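Local coordinates for protein TetR family transcriptional regulator (Rhodococcus erythropolis, PDB 4ZA6) that probably represses transcription of the quorum-sensing signal degradation gene qsdA, binding DNA as a TetR-family regulator, at residues A[7-18]-A[50-58]; A[149-158]-A[169-180]. All blocks are in the same frame, centred on the assembly; numbering follows the deposited sequence.

An all-helical TetR-family chain joins two kinds of helix packing, and the two contacts illustrate one of each. Contact 1 crosses helix 4-19 with helix 47-69 at a steep angle in the N-terminal, presumably DNA-binding, part. Contact 2 pairs helices 143-158 and 170-181 almost antiparallel in the C-terminal, TetR_C-like part. Their centres lie 27 Å apart on opposite sides of the chain's centre, and the nearest atoms stay about 11 Å from one another, so neither touches the other. They follow in series along the chain. A bound 2-methyl-2,4-pentanediol, probably from the crystallisation liquor, sits about 3 Å from the Tyr-18 side chain of contact 1.

Contact 1 (A[7-18]-A[50-58]); sequences RRRAIDTAASMY and LLGTVLAEA
Val-54 and Tyr-18 each bury about as much surface as the other where helix 7-18 crosses helix 50-58, and Ile-11 and Glu-57 follow. The axes approach to 9.5 Å at a crossing angle of -79°. Val-54 is a knob in the hole formed by Ile-11, Ala-14, Ala-15 and Tyr-18. Its CG2 branch meets Ala-14 CB at 3.7 Å, while CG1 lies against the backbone of Ala-15 and CB of Tyr-18. The small alanines let the valine come this close. Ile-11 is the reciprocal knob, seated among Leu-50, Thr-53, Val-54 and Glu-57, with CD1 3.7 Å from Thr-53 CG2; the Thr-53 hydroxyl meanwhile bonds to the Glu-49 carbonyl.

At one end, Tyr-18 holds CG trans to its backbone N (chi1 169°), which lays the ring beside Leu-55, whose CD2 lies over one face, 3.7 Å from the ring centroid, in a CH-pi contact. The phenol oxygen bonds to a bound 2-methyl-2,4-pentanediol, and Glu-94, Leu-95 and Leu-98 of helix 93-101 also touch this side chain.

At the other end, the extended Glu-57 is gripped end-on by Arg-8. NH2 gives OE2 a nearly straight bond of 2.6 Å, and NH1 reaches the syn lone pair of OE1 at 3.0 Å. The two flat groups are nearly coplanar, 27° apart. NH1 also bonds Asp-12 OD1 at 2.9 Å, so that one arginine bridges two carboxylates and probably eases the repulsion between them, and a water links Glu-57 OE2 to Arg-7 NH2.

Reciprocal knobs into holes, closed by a salt-bridge network, thus fasten helix 4-19 across helix 47-69, as in the N-terminal bundle of TetR-family repressors, where the intervening helices, here 26-33 and 37-44, form the helix-turn-helix.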
loop_
_atom_site.group_PDB
_atom_site.type_symbol
_atom_site.label_atom_id
_atom_site.label_comp_id
_atom_site.label_asym_id
_atom_site.label_seq_id
_atom_site.Cartn_x
_atom_site.Cartn_y
_atom_site.Cartn_z
ATOM N N ARG A 7 0.576 -13.495 17.072
ATOM C CA ARG A 7 0.555 -12.982 15.699
ATOM C C ARG A 7 1.416 -11.705 15.599
ATOM O O ARG A 7 2.197 -11.576 14.662
ATOM C CB ARG A 7 -0.913 -12.704 15.298
ATOM C CG ARG A 7 -1.150 -12.304 13.831
ATOM C CD ARG A 7 -2.605 -11.951 13.578
ATOM N NE ARG A 7 -2.781 -11.266 12.290
ATOM C CZ ARG A 7 -2.940 -9.950 12.149
ATOM N NH1 ARG A 7 -2.938 -9.154 13.213
ATOM N NH2 ARG A 7 -3.091 -9.421 10.944
ATOM N N ARG A 8 1.311 -10.783 16.584
ATOM C CA ARG A 8 2.117 -9.551 16.618
ATOM C C ARG A 8 3.625 -9.848 16.629
ATOM O O ARG A 8 4.362 -9.217 15.882
ATOM C CB ARG A 8 1.694 -8.654 17.805
ATOM C CG ARG A 8 2.427 -7.309 17.979
ATOM C CD ARG A 8 2.414 -6.323 16.807
ATOM N NE ARG A 8 1.224 -6.391 15.947
ATOM C CZ ARG A 8 1.249 -6.149 14.640
ATOM N NH1 ARG A 8 2.392 -5.836 14.036
ATOM N NH2 ARG A 8 0.139 -6.235 13.923
ATOM N N ARG A 9 4.082 -10.812 17.466
ATOM C CA ARG A 9 5.490 -11.203 17.517
ATOM C C ARG A 9 5.905 -11.703 16.138
ATOM O O ARG A 9 6.943 -11.287 15.631
ATOM C CB ARG A 9 5.728 -12.292 18.569
ATOM C CG ARG A 9 5.714 -11.778 19.997
ATOM C CD ARG A 9 6.254 -12.834 20.924
ATOM N NE ARG A 9 5.790 -12.650 22.302
ATOM C CZ ARG A 9 4.807 -13.348 22.864
ATOM N NH1 ARG A 9 4.180 -14.297 22.179
ATOM N NH2 ARG A 9 4.452 -13.108 24.116
ATOM N N ALA A 10 5.049 -12.530 15.505
ATOM C CA ALA A 10 5.296 -13.082 14.169
ATOM C C ALA A 10 5.403 -12.011 13.093
ATOM O O ALA A 10 6.358 -12.038 12.322
ATOM C CB ALA A 10 4.243 -14.124 13.810
ATOM N N ILE A 11 4.451 -11.049 13.052
ATOM C CA ILE A 11 4.473 -9.964 12.054
ATOM C C ILE A 11 5.657 -9.032 12.294
ATOM O O ILE A 11 6.347 -8.667 11.341
ATOM C CB ILE A 11 3.133 -9.192 11.979
ATOM C CG1 ILE A 11 1.943 -10.149 11.745
ATOM C CG2 ILE A 11 3.190 -8.051 10.927
ATOM C CD1 ILE A 11 0.589 -9.518 12.077
ATOM N N ASP A 12 5.909 -8.668 13.566
ATOM C CA ASP A 12 7.028 -7.801 13.901
ATOM C C ASP A 12 8.360 -8.384 13.453
ATOM O O ASP A 12 9.204 -7.644 12.938
ATOM C CB ASP A 12 7.051 -7.472 15.401
ATOM C CG ASP A 12 5.937 -6.547 15.855
ATOM O OD1 ASP A 12 5.151 -6.086 14.991
ATOM O OD2 ASP A 12 5.860 -6.264 17.066
ATOM N N THR A 13 8.547 -9.702 13.640
ATOM C CA THR A 13 9.770 -10.400 13.252
ATOM C C THR A 13 9.873 -10.456 11.740
ATOM O O THR A 13 10.930 -10.162 11.196
ATOM C CB THR A 13 9.883 -11.762 13.992
ATOM O OG1 THR A 13 9.717 -11.540 15.410
ATOM C CG2 THR A 13 11.212 -12.455 13.747
ATOM N N ALA A 14 8.768 -10.800 11.063
ATOM C CA ALA A 14 8.698 -10.856 9.590
ATOM C C ALA A 14 8.967 -9.463 8.966
ATOM O O ALA A 14 9.710 -9.370 8.001
ATOM C CB ALA A 14 7.352 -11.389 9.156
ATOM N N ALA A 15 8.433 -8.390 9.581
ATOM C CA ALA A 15 8.637 -6.993 9.184
ATOM C C ALA A 15 10.111 -6.593 9.317
ATOM O O ALA A 15 10.614 -5.890 8.439
ATOM C CB ALA A 15 7.757 -6.069 10.022
ATOM N N SER A 16 10.824 -7.078 10.364
ATOM C CA SER A 16 12.258 -6.772 10.514
ATOM C C SER A 16 13.098 -7.406 9.390
ATOM O O SER A 16 14.072 -6.811 8.946
ATOM C CB SER A 16 12.784 -7.146 11.904
ATOM O OG SER A 16 13.314 -8.461 11.997
ATOM N N MET A 17 12.702 -8.600 8.925
ATOM C CA MET A 17 13.357 -9.294 7.824
ATOM C C MET A 17 13.161 -8.495 6.532
ATOM O O MET A 17 14.122 -8.318 5.793
ATOM C CB MET A 17 12.800 -10.716 7.671
ATOM C CG MET A 17 13.209 -11.646 8.794
ATOM S SD MET A 17 12.259 -13.195 8.801
ATOM C CE MET A 17 13.220 -14.153 7.668
ATOM N N TYR A 18 11.939 -7.965 6.295
ATOM C CA TYR A 18 11.620 -7.136 5.121
ATOM C C TYR A 18 12.470 -5.857 5.143
ATOM O O TYR A 18 13.171 -5.582 4.175
ATOM C CB TYR A 18 10.111 -6.816 5.038
ATOM C CG TYR A 18 9.741 -5.750 4.015
ATOM C CD1 TYR A 18 9.923 -5.967 2.652
ATOM C CD2 TYR A 18 9.179 -4.540 4.413
ATOM C CE1 TYR A 18 9.606 -4.986 1.711
ATOM C CE2 TYR A 18 8.863 -3.548 3.487
ATOM C CZ TYR A 18 9.073 -3.777 2.134
ATOM O OH TYR A 18 8.739 -2.809 1.221
ATOM N N LEU A 50 1.565 -13.861 4.907
ATOM C CA LEU A 50 2.348 -13.119 5.894
ATOM C C LEU A 50 3.041 -11.907 5.258
ATOM O O LEU A 50 3.010 -10.836 5.838
ATOM C CB LEU A 50 3.358 -14.037 6.595
ATOM C CG LEU A 50 4.242 -13.367 7.648
ATOM C CD1 LEU A 50 3.418 -12.650 8.746
ATOM C CD2 LEU A 50 5.186 -14.335 8.218
ATOM N N LEU A 51 3.630 -12.058 4.063
ATOM C CA LEU A 51 4.282 -10.925 3.390
ATOM C C LEU A 51 3.263 -9.834 3.052
ATOM O O LEU A 51 3.544 -8.655 3.277
ATOM C CB LEU A 51 5.106 -11.362 2.157
ATOM C CG LEU A 51 5.873 -10.252 1.411
ATOM C CD1 LEU A 51 6.892 -9.539 2.329
ATOM C CD2 LEU A 51 6.533 -10.788 0.181
ATOM N N GLY A 52 2.069 -10.233 2.620
ATOM C CA GLY A 52 0.972 -9.310 2.348
ATOM C C GLY A 52 0.587 -8.500 3.574
ATOM O O GLY A 52 0.363 -7.298 3.471
ATOM N N THR A 53 0.546 -9.138 4.754
ATOM C CA THR A 53 0.216 -8.473 6.032
ATOM C C THR A 53 1.282 -7.469 6.381
ATOM O O THR A 53 0.955 -6.364 6.790
ATOM C CB THR A 53 0.068 -9.537 7.128
ATOM O OG1 THR A 53 -0.964 -10.434 6.727
ATOM C CG2 THR A 53 -0.227 -8.937 8.513
ATOM N N VAL A 54 2.564 -7.867 6.227
ATOM C CA VAL A 54 3.751 -7.066 6.510
ATOM C C VAL A 54 3.715 -5.800 5.630
ATOM O O VAL A 54 3.868 -4.686 6.133
ATOM C CB VAL A 54 5.030 -7.936 6.280
ATOM C CG1 VAL A 54 6.288 -7.080 6.085
ATOM C CG2 VAL A 54 5.230 -8.935 7.428
ATOM N N LEU A 55 3.474 -5.986 4.330
ATOM C CA LEU A 55 3.410 -4.901 3.348
ATOM C C LEU A 55 2.186 -4.021 3.532
ATOM O O LEU A 55 2.286 -2.823 3.308
ATOM C CB LEU A 55 3.470 -5.462 1.923
ATOM C CG LEU A 55 4.759 -6.196 1.559
ATOM C CD1 LEU A 55 4.679 -6.791 0.149
ATOM C CD2 LEU A 55 5.968 -5.293 1.731
ATOM N N ALA A 56 1.054 -4.600 3.974
ATOM C CA ALA A 56 -0.171 -3.836 4.250
ATOM C C ALA A 56 0.055 -2.912 5.454
ATOM O O ALA A 56 -0.371 -1.769 5.425
ATOM C CB ALA A 56 -1.318 -4.789 4.543
ATOM N N GLU A 57 0.731 -3.402 6.516
ATOM C CA GLU A 57 1.014 -2.571 7.696
ATOM C C GLU A 57 1.971 -1.413 7.323
ATOM O O GLU A 57 1.769 -0.299 7.784
ATOM C CB GLU A 57 1.576 -3.417 8.863
ATOM C CG GLU A 57 0.529 -4.323 9.499
ATOM C CD GLU A 57 0.916 -4.989 10.805
ATOM O OE1 GLU A 57 2.028 -4.722 11.313
ATOM O OE2 GLU A 57 0.110 -5.797 11.313
ATOM N N ALA A 58 2.998 -1.690 6.498
ATOM C CA ALA A 58 3.953 -0.688 5.992
ATOM C C ALA A 58 3.203 0.333 5.114
ATOM O O ALA A 58 3.523 1.514 5.155
ATOM C CB ALA A 58 5.042 -1.365 5.171
HETATM O O HOH W 1 -2.394 -6.329 10.420
#

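Contact 2 (A[149-158]-A[169-180]); sequences ALVRICDVHL and EIETALDLIALL
His-157 and Glu-169 supply the polar part of this nearly antiparallel pair, whose axes approach to 8.4 Å. The ring nitrogen ND1 donates to Glu-169 OE2 at 2.6 Å, meeting that oxygen nearly along its C-O axis, with the carboxylate plane turned 38° from the ring. A second bond runs between backbones: Glu-169 N donates to His-157 O at 2.8 Å. Glu-169 stands at the N-cap position of helix 170-180, so both bonds fall where that helix begins. Arg-165 forms a long, weak ion pair with the same carboxylate oxygen.

The ring also has a CH-pi partner, Thr-172 CG2, which lies over one face 3.9 Å from the centroid, while Leu-176 CD1 comes within 3.4 Å of NE2.

The remaining contacts are apolar. Cys-154 SG presses on Ile-177 CG1 at 3.3 Å and faces Ala-173. Farther along, Leu-150 CD2 lies against both Ile-177 and Leu-180. Ile-153, with CG1 wedged between its backbone N and carbonyl carbon (chi1 59°), extends CD1 to Leu-180 CD1 at a tight 3.5 Å. Met-86 and Phe-82 of helix 74-90 touch Ala-173 and Ile-177.

The pair is therefore apolar along most of its length, with its two cross-helix hydrogen bonds gathered at the start of helix 170-181, where the nearby carboxylate would probably favour a proton on ND1 and fix the rotation of the imidazole.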
loop_
_atom_site.group_PDB
_atom_site.type_symbol
_atom_site.label_atom_id
_atom_site.label_comp_id
_atom_site.label_asym_id
_atom_site.label_seq_id
_atom_site.Cartn_x
_atom_site.Cartn_y
_atom_site.Cartn_z
ATOM N N ALA A 149 -11.691 2.329 -6.282
ATOM C CA ALA A 149 -11.452 2.748 -7.669
ATOM C C ALA A 149 -10.117 3.493 -7.820
ATOM O O ALA A 149 -9.376 3.209 -8.753
ATOM C CB ALA A 149 -12.595 3.615 -8.163
ATOM N N LEU A 150 -9.814 4.417 -6.890
ATOM C CA LEU A 150 -8.565 5.187 -6.890
ATOM C C LEU A 150 -7.362 4.241 -6.787
ATOM O O LEU A 150 -6.438 4.365 -7.573
ATOM C CB LEU A 150 -8.522 6.226 -5.733
ATOM C CG LEU A 150 -9.332 7.546 -5.877
ATOM C CD1 LEU A 150 -8.985 8.522 -4.770
ATOM C CD2 LEU A 150 -9.040 8.258 -7.201
ATOM N N VAL A 151 -7.412 3.264 -5.861
ATOM C CA VAL A 151 -6.337 2.288 -5.649
ATOM C C VAL A 151 -6.135 1.444 -6.912
ATOM O O VAL A 151 -4.992 1.297 -7.375
ATOM C CB VAL A 151 -6.648 1.405 -4.401
ATOM C CG1 VAL A 151 -5.709 0.187 -4.301
ATOM C CG2 VAL A 151 -6.580 2.243 -3.136
ATOM N N ARG A 152 -7.228 0.882 -7.451
ATOM C CA ARG A 152 -7.175 0.026 -8.653
ATOM C C ARG A 152 -6.602 0.731 -9.882
ATOM O O ARG A 152 -5.919 0.084 -10.667
ATOM C CB ARG A 152 -8.565 -0.527 -9.003
ATOM C CG ARG A 152 -9.150 -1.520 -7.984
ATOM C CD ARG A 152 -8.498 -2.879 -8.017
ATOM N NE ARG A 152 -8.779 -3.572 -9.279
ATOM C CZ ARG A 152 -8.200 -4.711 -9.637
ATOM N NH1 ARG A 152 -7.287 -5.269 -8.856
ATOM N NH2 ARG A 152 -8.510 -5.289 -10.789
ATOM N N ILE A 153 -6.933 2.037 -10.083
ATOM C CA ILE A 153 -6.478 2.814 -11.251
ATOM C C ILE A 153 -5.060 3.264 -11.125
ATOM O O ILE A 153 -4.413 3.438 -12.148
ATOM C CB ILE A 153 -7.371 4.022 -11.682
ATOM C CG1 ILE A 153 -7.561 5.087 -10.588
ATOM C CG2 ILE A 153 -8.612 3.593 -12.389
ATOM C CD1 ILE A 153 -8.461 6.163 -10.884
ATOM N N CYS A 154 -4.595 3.503 -9.883
ATOM C CA CYS A 154 -3.262 4.009 -9.567
ATOM C C CYS A 154 -2.192 2.984 -9.457
ATOM O O CYS A 154 -1.072 3.262 -9.881
ATOM C CB CYS A 154 -3.300 4.876 -8.313
ATOM S SG CYS A 154 -4.251 6.397 -8.516
ATOM N N ASP A 155 -2.471 1.855 -8.778
ATOM C CA ASP A 155 -1.416 0.901 -8.505
ATOM C C ASP A 155 -0.646 0.319 -9.700
ATOM O O ASP A 155 0.595 0.223 -9.621
ATOM C CB ASP A 155 -1.784 -0.102 -7.429
ATOM C CG ASP A 155 -2.943 -1.028 -7.716
ATOM O OD1 ASP A 155 -3.387 -1.103 -8.912
ATOM O OD2 ASP A 155 -3.399 -1.702 -6.764
ATOM N N VAL A 156 -1.333 0.080 -10.844
ATOM C CA VAL A 156 -0.651 -0.425 -12.052
ATOM C C VAL A 156 0.342 0.597 -12.616
ATOM O O VAL A 156 1.286 0.216 -13.309
ATOM C CB VAL A 156 -1.599 -1.019 -13.142
ATOM C CG1 VAL A 156 -2.213 -2.339 -12.664
ATOM C CG2 VAL A 156 -2.690 -0.023 -13.533
ATOM N N HIS A 157 0.110 1.902 -12.329
ATOM C CA HIS A 157 0.984 2.984 -12.783
ATOM C C HIS A 157 2.143 3.120 -11.836
ATOM O O HIS A 157 3.287 3.241 -12.293
ATOM C CB HIS A 157 0.219 4.308 -12.949
ATOM C CG HIS A 157 -0.711 4.285 -14.114
ATOM N ND1 HIS A 157 -0.240 4.313 -15.404
ATOM C CD2 HIS A 157 -2.055 4.172 -14.144
ATOM C CE1 HIS A 157 -1.307 4.245 -16.179
ATOM N NE2 HIS A 157 -2.419 4.182 -15.468
ATOM N N LEU A 158 1.872 3.091 -10.514
ATOM C CA LEU A 158 2.957 3.142 -9.531
ATOM C C LEU A 158 3.975 2.037 -9.791
ATOM O O LEU A 158 5.185 2.284 -9.759
ATOM C CB LEU A 158 2.393 3.045 -8.111
ATOM C CG LEU A 158 3.396 2.992 -6.960
ATOM C CD1 LEU A 158 4.416 4.149 -7.022
ATOM C CD2 LEU A 158 2.675 2.941 -5.629
ATOM N N GLU A 169 4.764 5.466 -13.105
ATOM C CA GLU A 169 3.995 6.513 -13.789
ATOM C C GLU A 169 3.147 7.326 -12.804
ATOM O O GLU A 169 1.913 7.270 -12.836
ATOM C CB GLU A 169 3.155 5.904 -14.913
ATOM C CG GLU A 169 4.008 5.174 -15.937
ATOM C CD GLU A 169 3.260 4.259 -16.884
ATOM O OE1 GLU A 169 3.901 3.746 -17.825
ATOM O OE2 GLU A 169 2.075 3.954 -16.627
ATOM N N ILE A 170 3.823 8.078 -11.923
ATOM C CA ILE A 170 3.168 8.867 -10.868
ATOM C C ILE A 170 2.230 9.960 -11.385
ATOM O O ILE A 170 1.092 10.039 -10.923
ATOM C CB ILE A 170 4.159 9.309 -9.747
ATOM C CG1 ILE A 170 4.845 8.063 -9.127
ATOM C CG2 ILE A 170 3.458 10.170 -8.653
ATOM C CD1 ILE A 170 6.040 8.326 -8.249
ATOM N N GLU A 171 2.687 10.767 -12.367
ATOM C CA GLU A 171 1.872 11.837 -12.944
ATOM C C GLU A 171 0.627 11.340 -13.613
ATOM O O GLU A 171 -0.414 11.968 -13.487
ATOM C CB GLU A 171 2.681 12.760 -13.878
ATOM C CG GLU A 171 3.664 13.638 -13.114
ATOM C CD GLU A 171 3.114 14.554 -12.028
ATOM O OE1 GLU A 171 3.859 14.808 -11.059
ATOM O OE2 GLU A 171 1.956 15.017 -12.131
ATOM N N THR A 172 0.721 10.212 -14.322
ATOM C CA THR A 172 -0.446 9.597 -14.967
ATOM C C THR A 172 -1.410 9.104 -13.899
ATOM O O THR A 172 -2.607 9.276 -14.060
ATOM C CB THR A 172 -0.015 8.488 -15.947
ATOM O OG1 THR A 172 0.797 9.067 -16.967
ATOM C CG2 THR A 172 -1.187 7.805 -16.599
ATOM N N ALA A 173 -0.908 8.547 -12.798
ATOM C CA ALA A 173 -1.796 8.071 -11.724
ATOM C C ALA A 173 -2.523 9.268 -11.092
ATOM O O ALA A 173 -3.723 9.182 -10.844
ATOM C CB ALA A 173 -1.009 7.298 -10.669
ATOM N N LEU A 174 -1.817 10.407 -10.915
ATOM C CA LEU A 174 -2.422 11.628 -10.372
ATOM C C LEU A 174 -3.506 12.196 -11.284
ATOM O O LEU A 174 -4.516 12.732 -10.798
ATOM C CB LEU A 174 -1.329 12.667 -10.104
ATOM C CG LEU A 174 -0.444 12.357 -8.880
ATOM C CD1 LEU A 174 0.688 13.374 -8.754
ATOM C CD2 LEU A 174 -1.256 12.312 -7.606
ATOM N N ASP A 175 -3.279 12.109 -12.618
ATOM C CA ASP A 175 -4.232 12.584 -13.625
ATOM C C ASP A 175 -5.527 11.785 -13.508
ATOM O O ASP A 175 -6.614 12.362 -13.601
ATOM C CB ASP A 175 -3.643 12.435 -15.033
ATOM C CG ASP A 175 -2.536 13.403 -15.395
ATOM O OD1 ASP A 175 -2.529 14.517 -14.850
ATOM O OD2 ASP A 175 -1.716 13.063 -16.285
ATOM N N LEU A 176 -5.404 10.466 -13.262
ATOM C CA LEU A 176 -6.543 9.544 -13.075
ATOM C C LEU A 176 -7.313 9.836 -11.778
ATOM O O LEU A 176 -8.544 9.792 -11.784
ATOM C CB LEU A 176 -6.076 8.090 -13.118
ATOM C CG LEU A 176 -5.747 7.548 -14.520
ATOM C CD1 LEU A 176 -4.933 6.270 -14.419
ATOM C CD2 LEU A 176 -7.028 7.280 -15.345
ATOM N N ILE A 177 -6.595 10.174 -10.685
ATOM C CA ILE A 177 -7.214 10.571 -9.405
ATOM C C ILE A 177 -8.016 11.852 -9.620
ATOM O O ILE A 177 -9.184 11.905 -9.221
ATOM C CB ILE A 177 -6.181 10.722 -8.271
ATOM C CG1 ILE A 177 -5.493 9.395 -7.983
ATOM C CG2 ILE A 177 -6.827 11.301 -6.998
ATOM C CD1 ILE A 177 -4.147 9.566 -7.312
ATOM N N ALA A 178 -7.392 12.872 -10.266
ATOM C CA ALA A 178 -8.042 14.154 -10.595
ATOM C C ALA A 178 -9.342 13.903 -11.375
ATOM O O ALA A 178 -10.395 14.363 -10.960
ATOM C CB ALA A 178 -7.113 15.014 -11.433
ATOM N N LEU A 179 -9.264 13.111 -12.468
ATOM C CA LEU A 179 -10.408 12.733 -13.307
ATOM C C LEU A 179 -11.481 12.035 -12.502
ATOM O O LEU A 179 -12.649 12.354 -12.660
ATOM C CB LEU A 179 -9.929 11.831 -14.458
ATOM C CG LEU A 179 -10.977 11.278 -15.406
ATOM C CD1 LEU A 179 -11.518 12.371 -16.363
ATOM C CD2 LEU A 179 -10.415 10.102 -16.177
ATOM N N LEU A 180 -11.100 11.115 -11.606
ATOM C CA LEU A 180 -12.069 10.439 -10.751
ATOM C C LEU A 180 -12.753 11.421 -9.776
ATOM O O LEU A 180 -13.933 11.267 -9.487
ATOM C CB LEU A 180 -11.405 9.301 -9.970
ATOM C CG LEU A 180 -12.269 8.059 -9.867
ATOM C CD1 LEU A 180 -11.852 7.021 -10.870
ATOM C CD2 LEU A 180 -12.279 7.496 -8.451
#